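Local coordinates for protein aminopeptidase C (Lactobacillus rhamnosus, PDB 4K7C) that probably acts as a cysteine aminopeptidase of the papain-like C1 family, removing residues from the N-terminal ends of peptides, at residues F87-F101 / L219-D233. Sequence-based numbering, arbitrary orientation.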
loop_
_atom_site.group_PDB
_atom_site.type_symbol
_atom_site.label_atom_id
_atom_site.label_comp_id
_atom_site.label_asym_id
_atom_site.label_seq_id
_atom_site.Cartn_x
_atom_site.Cartn_y
_atom_site.Cartn_z
ATOM N N PHE A 87 24.812 -30.962 -12.726
ATOM C CA PHE A 87 25.124 -30.090 -13.871
ATOM C C PHE A 87 25.539 -28.713 -13.440
ATOM O O PHE A 87 25.856 -27.832 -14.245
ATOM C CB PHE A 87 23.920 -30.060 -14.866
ATOM C CG PHE A 87 23.682 -31.362 -15.525
ATOM C CD1 PHE A 87 24.389 -31.680 -16.688
ATOM C CD2 PHE A 87 22.881 -32.329 -14.932
ATOM C CE1 PHE A 87 24.222 -32.875 -17.310
ATOM C CE2 PHE A 87 22.716 -33.600 -15.556
ATOM C CZ PHE A 87 23.425 -33.864 -16.730
ATOM N N LYS A 88 25.547 -28.481 -12.131
ATOM C CA LYS A 88 25.976 -27.190 -11.576
ATOM C C LYS A 88 25.131 -26.066 -12.132
ATOM O O LYS A 88 25.600 -25.061 -12.710
ATOM C CB LYS A 88 27.510 -26.940 -11.705
ATOM C CG LYS A 88 28.388 -28.039 -11.121
ATOM C CD LYS A 88 29.828 -27.910 -11.637
ATOM C CE LYS A 88 30.867 -28.239 -10.564
ATOM N NZ LYS A 88 30.987 -27.054 -9.652
ATOM N N ILE A 89 23.836 -26.194 -11.889
ATOM C CA ILE A 89 22.905 -25.111 -12.270
ATOM C C ILE A 89 22.113 -24.711 -11.024
ATOM O O ILE A 89 21.006 -25.268 -10.719
ATOM C CB ILE A 89 21.927 -25.504 -13.441
ATOM C CG1 ILE A 89 22.644 -26.285 -14.552
ATOM C CG2 ILE A 89 21.267 -24.275 -14.042
ATOM C CD1 ILE A 89 21.700 -26.960 -15.531
ATOM N N LYS A 90 22.655 -23.692 -10.349
ATOM C CA LYS A 90 22.071 -23.215 -9.083
ATOM C C LYS A 90 20.577 -22.816 -9.304
ATOM O O LYS A 90 20.273 -22.080 -10.229
ATOM C CB LYS A 90 22.834 -21.988 -8.535
ATOM C CG LYS A 90 22.530 -21.793 -7.033
ATOM C CD LYS A 90 23.294 -20.622 -6.420
ATOM C CE LYS A 90 22.689 -19.287 -6.833
ATOM N NZ LYS A 90 23.366 -18.133 -6.164
ATOM N N ASP A 91 19.678 -23.278 -8.430
ATOM C CA ASP A 91 18.259 -22.860 -8.467
ATOM C C ASP A 91 17.470 -23.255 -9.727
ATOM O O ASP A 91 16.367 -22.704 -10.047
ATOM C CB ASP A 91 18.135 -21.359 -8.233
ATOM C CG ASP A 91 18.631 -20.942 -6.828
ATOM O OD1 ASP A 91 18.813 -21.786 -5.921
ATOM O OD2 ASP A 91 18.919 -19.715 -6.695
ATOM N N PHE A 92 18.028 -24.182 -10.473
ATOM C CA PHE A 92 17.364 -24.601 -11.715
ATOM C C PHE A 92 15.940 -25.111 -11.406
ATOM O O PHE A 92 15.709 -25.746 -10.346
ATOM C CB PHE A 92 18.124 -25.736 -12.352
ATOM C CG PHE A 92 17.453 -26.232 -13.615
ATOM C CD1 PHE A 92 17.477 -25.483 -14.782
ATOM C CD2 PHE A 92 16.778 -27.439 -13.602
ATOM C CE1 PHE A 92 16.863 -25.954 -15.961
ATOM C CE2 PHE A 92 16.181 -27.900 -14.782
ATOM C CZ PHE A 92 16.178 -27.139 -15.923
ATOM N N GLU A 93 14.964 -24.753 -12.245
ATOM C CA GLU A 93 13.606 -25.273 -12.062
ATOM C C GLU A 93 13.073 -26.009 -13.317
ATOM O O GLU A 93 13.339 -25.599 -14.423
ATOM C CB GLU A 93 12.574 -24.176 -11.754
ATOM C CG GLU A 93 12.255 -23.794 -10.351
ATOM C CD GLU A 93 11.116 -22.743 -10.296
ATOM O OE1 GLU A 93 11.396 -21.614 -10.726
ATOM O OE2 GLU A 93 9.927 -23.074 -9.975
ATOM N N LEU A 94 12.339 -27.093 -13.061
ATOM C CA LEU A 94 11.574 -27.785 -14.090
ATOM C C LEU A 94 10.196 -27.187 -14.198
ATOM O O LEU A 94 9.680 -26.613 -13.177
ATOM C CB LEU A 94 11.491 -29.270 -13.745
ATOM C CG LEU A 94 12.843 -30.003 -13.682
ATOM C CD1 LEU A 94 12.855 -31.331 -12.860
ATOM C CD2 LEU A 94 13.389 -30.206 -15.105
ATOM N N SER A 95 9.554 -27.386 -15.352
ATOM C CA SER A 95 8.232 -26.847 -15.593
ATOM C C SER A 95 7.141 -27.616 -14.841
ATOM O O SER A 95 6.770 -28.712 -15.209
ATOM C CB SER A 95 7.910 -26.872 -17.071
ATOM O OG SER A 95 6.669 -26.407 -17.382
ATOM N N GLN A 96 6.567 -26.959 -13.838
ATOM C CA GLN A 96 5.348 -27.532 -13.214
ATOM C C GLN A 96 4.087 -27.406 -14.048
ATOM O O GLN A 96 3.166 -28.123 -13.802
ATOM C CB GLN A 96 5.150 -26.902 -11.825
ATOM C CG GLN A 96 6.416 -26.871 -11.013
ATOM C CD GLN A 96 7.198 -25.621 -11.124
ATOM O OE1 GLN A 96 6.973 -24.771 -12.003
ATOM N NE2 GLN A 96 8.260 -25.525 -10.271
ATOM N N ASN A 97 4.046 -26.491 -15.024
ATOM C CA ASN A 97 2.944 -26.349 -15.909
ATOM C C ASN A 97 2.905 -27.593 -16.867
ATOM O O ASN A 97 1.826 -28.063 -17.156
ATOM C CB ASN A 97 3.012 -25.093 -16.675
ATOM C CG ASN A 97 1.724 -24.785 -17.398
ATOM O OD1 ASN A 97 0.640 -25.310 -17.049
ATOM N ND2 ASN A 97 1.791 -23.896 -18.337
ATOM N N TYR A 98 4.067 -28.071 -17.284
ATOM C CA TYR A 98 4.191 -29.244 -18.168
ATOM C C TYR A 98 3.464 -30.439 -17.566
ATOM O O TYR A 98 2.608 -31.021 -18.230
ATOM C CB TYR A 98 5.672 -29.535 -18.536
ATOM C CG TYR A 98 5.829 -30.589 -19.619
ATOM C CD1 TYR A 98 5.655 -30.307 -20.979
ATOM C CD2 TYR A 98 6.098 -31.887 -19.258
ATOM C CE1 TYR A 98 5.802 -31.308 -21.947
ATOM C CE2 TYR A 98 6.179 -32.901 -20.225
ATOM C CZ TYR A 98 6.090 -32.579 -21.544
ATOM O OH TYR A 98 6.241 -33.608 -22.526
ATOM N N THR A 99 3.758 -30.751 -16.291
ATOM C CA THR A 99 3.111 -31.872 -15.624
ATOM C C THR A 99 1.668 -31.572 -15.390
ATOM O O THR A 99 0.825 -32.463 -15.471
ATOM C CB THR A 99 3.795 -32.236 -14.280
ATOM O OG1 THR A 99 4.139 -31.010 -13.574
ATOM C CG2 THR A 99 5.041 -33.012 -14.511
ATOM N N PHE A 100 1.316 -30.276 -15.245
ATOM C CA PHE A 100 -0.065 -29.891 -14.940
ATOM C C PHE A 100 -0.930 -30.131 -16.174
ATOM O O PHE A 100 -2.099 -30.639 -16.124
ATOM C CB PHE A 100 -0.124 -28.417 -14.561
ATOM C CG PHE A 100 -1.406 -27.970 -13.854
ATOM C CD1 PHE A 100 -1.983 -28.690 -12.820
ATOM C CD2 PHE A 100 -1.971 -26.727 -14.165
ATOM C CE1 PHE A 100 -3.068 -28.221 -12.147
ATOM C CE2 PHE A 100 -3.083 -26.224 -13.486
ATOM C CZ PHE A 100 -3.627 -26.973 -12.461
ATOM N N PHE A 101 -0.397 -29.756 -17.312
ATOM C CA PHE A 101 -1.121 -29.993 -18.565
ATOM C C PHE A 101 -1.529 -31.490 -18.761
ATOM O O PHE A 101 -2.678 -31.793 -18.962
ATOM C CB PHE A 101 -0.290 -29.427 -19.771
ATOM C CG PHE A 101 -1.015 -29.567 -21.129
ATOM C CD1 PHE A 101 -1.618 -28.507 -21.772
ATOM C CD2 PHE A 101 -1.106 -30.817 -21.717
ATOM C CE1 PHE A 101 -2.248 -28.695 -23.002
ATOM C CE2 PHE A 101 -1.763 -31.006 -22.911
ATOM C CZ PHE A 101 -2.382 -29.964 -23.526
ATOM N N LEU A 219 -3.232 -23.233 -20.697
ATOM C CA LEU A 219 -1.923 -23.632 -20.208
ATOM C C LEU A 219 -0.798 -23.542 -21.235
ATOM O O LEU A 219 0.375 -23.483 -20.811
ATOM C CB LEU A 219 -2.018 -25.067 -19.706
ATOM C CG LEU A 219 -3.027 -25.344 -18.567
ATOM C CD1 LEU A 219 -2.938 -26.796 -18.160
ATOM C CD2 LEU A 219 -2.798 -24.421 -17.357
ATOM N N GLY A 220 -1.163 -23.451 -22.509
ATOM C CA GLY A 220 -0.200 -23.434 -23.652
ATOM C C GLY A 220 -0.072 -24.822 -24.323
ATOM O O GLY A 220 -0.632 -25.840 -23.919
ATOM N N ASN A 221 0.702 -24.812 -25.398
ATOM C CA ASN A 221 0.993 -26.026 -26.130
ATOM C C ASN A 221 2.170 -26.730 -25.495
ATOM O O ASN A 221 3.270 -26.159 -25.320
ATOM C CB ASN A 221 1.408 -25.702 -27.533
ATOM C CG ASN A 221 0.358 -24.995 -28.345
ATOM O OD1 ASN A 221 -0.860 -25.298 -28.310
ATOM N ND2 ASN A 221 0.808 -23.945 -28.974
ATOM N N PRO A 222 2.000 -27.993 -25.187
ATOM C CA PRO A 222 3.179 -28.719 -24.680
ATOM C C PRO A 222 4.258 -28.850 -25.697
ATOM O O PRO A 222 3.987 -29.199 -26.882
ATOM C CB PRO A 222 2.621 -30.092 -24.349
ATOM C CG PRO A 222 1.175 -29.940 -24.328
ATOM C CD PRO A 222 0.823 -28.870 -25.329
ATOM N N PRO A 223 5.472 -28.550 -25.310
ATOM C CA PRO A 223 6.563 -28.646 -26.245
ATOM C C PRO A 223 6.889 -30.117 -26.659
ATOM O O PRO A 223 6.668 -31.027 -25.916
ATOM C CB PRO A 223 7.741 -28.081 -25.466
ATOM C CG PRO A 223 7.318 -28.098 -24.043
ATOM C CD PRO A 223 5.863 -27.961 -24.023
ATOM N N THR A 224 7.396 -30.294 -27.869
ATOM C CA THR A 224 7.850 -31.575 -28.342
ATOM C C THR A 224 9.382 -31.624 -28.667
ATOM O O THR A 224 10.009 -32.681 -28.650
ATOM C CB THR A 224 7.079 -31.961 -29.636
ATOM O OG1 THR A 224 7.158 -30.885 -30.588
ATOM C CG2 THR A 224 5.590 -32.276 -29.315
ATOM N N LYS A 225 9.970 -30.504 -28.956
ATOM C CA LYS A 225 11.373 -30.416 -29.335
ATOM C C LYS A 225 11.914 -29.043 -28.945
ATOM O O LYS A 225 11.282 -28.009 -29.270
ATOM C CB LYS A 225 11.457 -30.580 -30.840
ATOM C CG LYS A 225 12.856 -30.439 -31.382
ATOM C CD LYS A 225 12.933 -30.916 -32.815
ATOM C CE LYS A 225 13.256 -29.762 -33.736
ATOM N NZ LYS A 225 13.492 -30.332 -35.083
ATOM N N PHE A 226 13.056 -28.978 -28.262
ATOM C CA PHE A 226 13.593 -27.638 -27.915
ATOM C C PHE A 226 15.102 -27.690 -27.741
ATOM O O PHE A 226 15.697 -28.770 -27.486
ATOM C CB PHE A 226 12.957 -27.177 -26.597
ATOM C CG PHE A 226 13.152 -28.171 -25.450
ATOM C CD1 PHE A 226 12.317 -29.260 -25.311
ATOM C CD2 PHE A 226 14.144 -28.021 -24.593
ATOM C CE1 PHE A 226 12.507 -30.195 -24.286
ATOM C CE2 PHE A 226 14.352 -28.896 -23.538
ATOM C CZ PHE A 226 13.523 -30.014 -23.377
ATOM N N ASP A 227 15.717 -26.522 -27.801
ATOM C CA ASP A 227 17.115 -26.331 -27.408
ATOM C C ASP A 227 17.209 -25.862 -25.967
ATOM O O ASP A 227 16.325 -25.122 -25.501
ATOM C CB ASP A 227 17.770 -25.304 -28.293
ATOM C CG ASP A 227 17.958 -25.747 -29.697
ATOM O OD1 ASP A 227 17.686 -26.909 -30.102
ATOM O OD2 ASP A 227 18.469 -24.870 -30.434
ATOM N N PHE A 228 18.233 -26.314 -25.258
ATOM C CA PHE A 228 18.464 -25.956 -23.860
ATOM C C PHE A 228 19.811 -25.224 -23.799
ATOM O O PHE A 228 20.823 -25.817 -24.168
ATOM C CB PHE A 228 18.510 -27.220 -23.074
ATOM C CG PHE A 228 18.713 -27.052 -21.575
ATOM C CD1 PHE A 228 18.085 -26.034 -20.868
ATOM C CD2 PHE A 228 19.449 -27.967 -20.892
ATOM C CE1 PHE A 228 18.266 -25.901 -19.503
ATOM C CE2 PHE A 228 19.583 -27.897 -19.511
ATOM C CZ PHE A 228 18.988 -26.853 -18.823
ATOM N N GLU A 229 19.823 -23.937 -23.404
ATOM C CA GLU A 229 21.026 -23.160 -23.262
ATOM C C GLU A 229 21.095 -22.653 -21.788
ATOM O O GLU A 229 20.072 -22.244 -21.260
ATOM C CB GLU A 229 20.936 -21.905 -24.147
ATOM C CG GLU A 229 20.989 -22.118 -25.644
ATOM C CD GLU A 229 21.010 -20.811 -26.435
ATOM O OE1 GLU A 229 22.080 -20.193 -26.551
ATOM O OE2 GLU A 229 19.968 -20.492 -27.091
ATOM N N TYR A 230 22.238 -22.760 -21.153
ATOM C CA TYR A 230 22.434 -22.332 -19.794
ATOM C C TYR A 230 23.930 -22.072 -19.501
ATOM O O TYR A 230 24.786 -22.434 -20.279
ATOM C CB TYR A 230 21.890 -23.337 -18.790
ATOM C CG TYR A 230 22.641 -24.635 -18.765
ATOM C CD1 TYR A 230 22.325 -25.691 -19.648
ATOM C CD2 TYR A 230 23.677 -24.824 -17.866
ATOM C CE1 TYR A 230 23.039 -26.850 -19.659
ATOM C CE2 TYR A 230 24.363 -26.008 -17.852
ATOM C CZ TYR A 230 24.049 -26.991 -18.767
ATOM O OH TYR A 230 24.751 -28.123 -18.704
ATOM N N ARG A 231 24.175 -21.361 -18.415
ATOM C CA ARG A 231 25.485 -21.203 -17.826
ATOM C C ARG A 231 25.509 -21.913 -16.503
ATOM O O ARG A 231 24.606 -21.749 -15.647
ATOM C CB ARG A 231 25.862 -19.732 -17.634
ATOM C CG ARG A 231 26.273 -19.122 -18.929
ATOM C CD ARG A 231 27.162 -17.926 -18.792
ATOM N NE ARG A 231 27.401 -17.299 -20.103
ATOM C CZ ARG A 231 28.596 -17.233 -20.677
ATOM N NH1 ARG A 231 29.673 -17.772 -20.079
ATOM N NH2 ARG A 231 28.737 -16.650 -21.830
ATOM N N ASP A 232 26.539 -22.763 -16.346
ATOM C CA ASP A 232 26.753 -23.465 -15.107
ATOM C C ASP A 232 27.319 -22.529 -14.026
ATOM O O ASP A 232 27.570 -21.376 -14.295
ATOM C CB ASP A 232 27.591 -24.729 -15.315
ATOM C CG ASP A 232 29.046 -24.442 -15.685
ATOM O OD1 ASP A 232 29.634 -23.415 -15.275
ATOM O OD2 ASP A 232 29.589 -25.360 -16.293
ATOM N N ASP A 233 27.475 -23.071 -12.820
ATOM C CA ASP A 233 27.899 -22.307 -11.653
ATOM C C ASP A 233 29.352 -21.854 -11.804
ATOM O O ASP A 233 29.748 -20.950 -11.090
ATOM C CB ASP A 233 27.743 -23.143 -10.378
ATOM C CG ASP A 233 26.270 -23.496 -10.071
ATOM O OD1 ASP A 233 25.405 -22.753 -10.557
ATOM O OD2 ASP A 233 26.071 -24.536 -9.362
HETATM O O HOH W 1 26.534 -28.376 -16.866
#
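A two-stranded antiparallel beta-hairpin, 226-231 paired with 237-243, packs here against the connection between helices 70-87 and 96-117 of this papain-like peptidase, and the two segments touch at both ends. At the hairpin end, the methyl CD1 of I89 sits over one face of the Y230 ring, 3.8 Å from its centroid and 17° off the normal, which meets the criterion for a CH-pi contact. The Y230 hydroxyl shares a water with F87 O; the water lies 2.6 Å from Y230 OH, in the plane of the ring. Next to Y230, the F92 and F228 rings reach in from opposite directions, their planes at 62°, with F92 CE1 3.7 Å from F228 CZ.

D233 clasps the backbone where the chain leaves helix 70-87: its N donates to K88 O, while its carboxylate accepts K90 N through the syn lone pair of OD1 at 2.9 Å. D232 OD1 turns instead to N236 N within the hairpin loop.

The other end joins the start of helix 96-117 to the end of helix 197-219. S95 caps helix 96-117, its OG accepting from Y98 N. Within the first turn, N97 ND2 donates to L219 O at 2.9 Å, in the carbonyl plane and on a lone pair; it also bonds P161 O, so two acceptors fix the amide, although N97 OD1 is buried without a partner. With CG anti to the backbone N (chi1 -177°), the F101 ring extends across P222, whose CG stands over its centre, 3.5 Å from the F101 ring centroid. P223 meets Y98 differently, placing CD at the edge of the phenol ring, 3.8 Å from Y98 CD1.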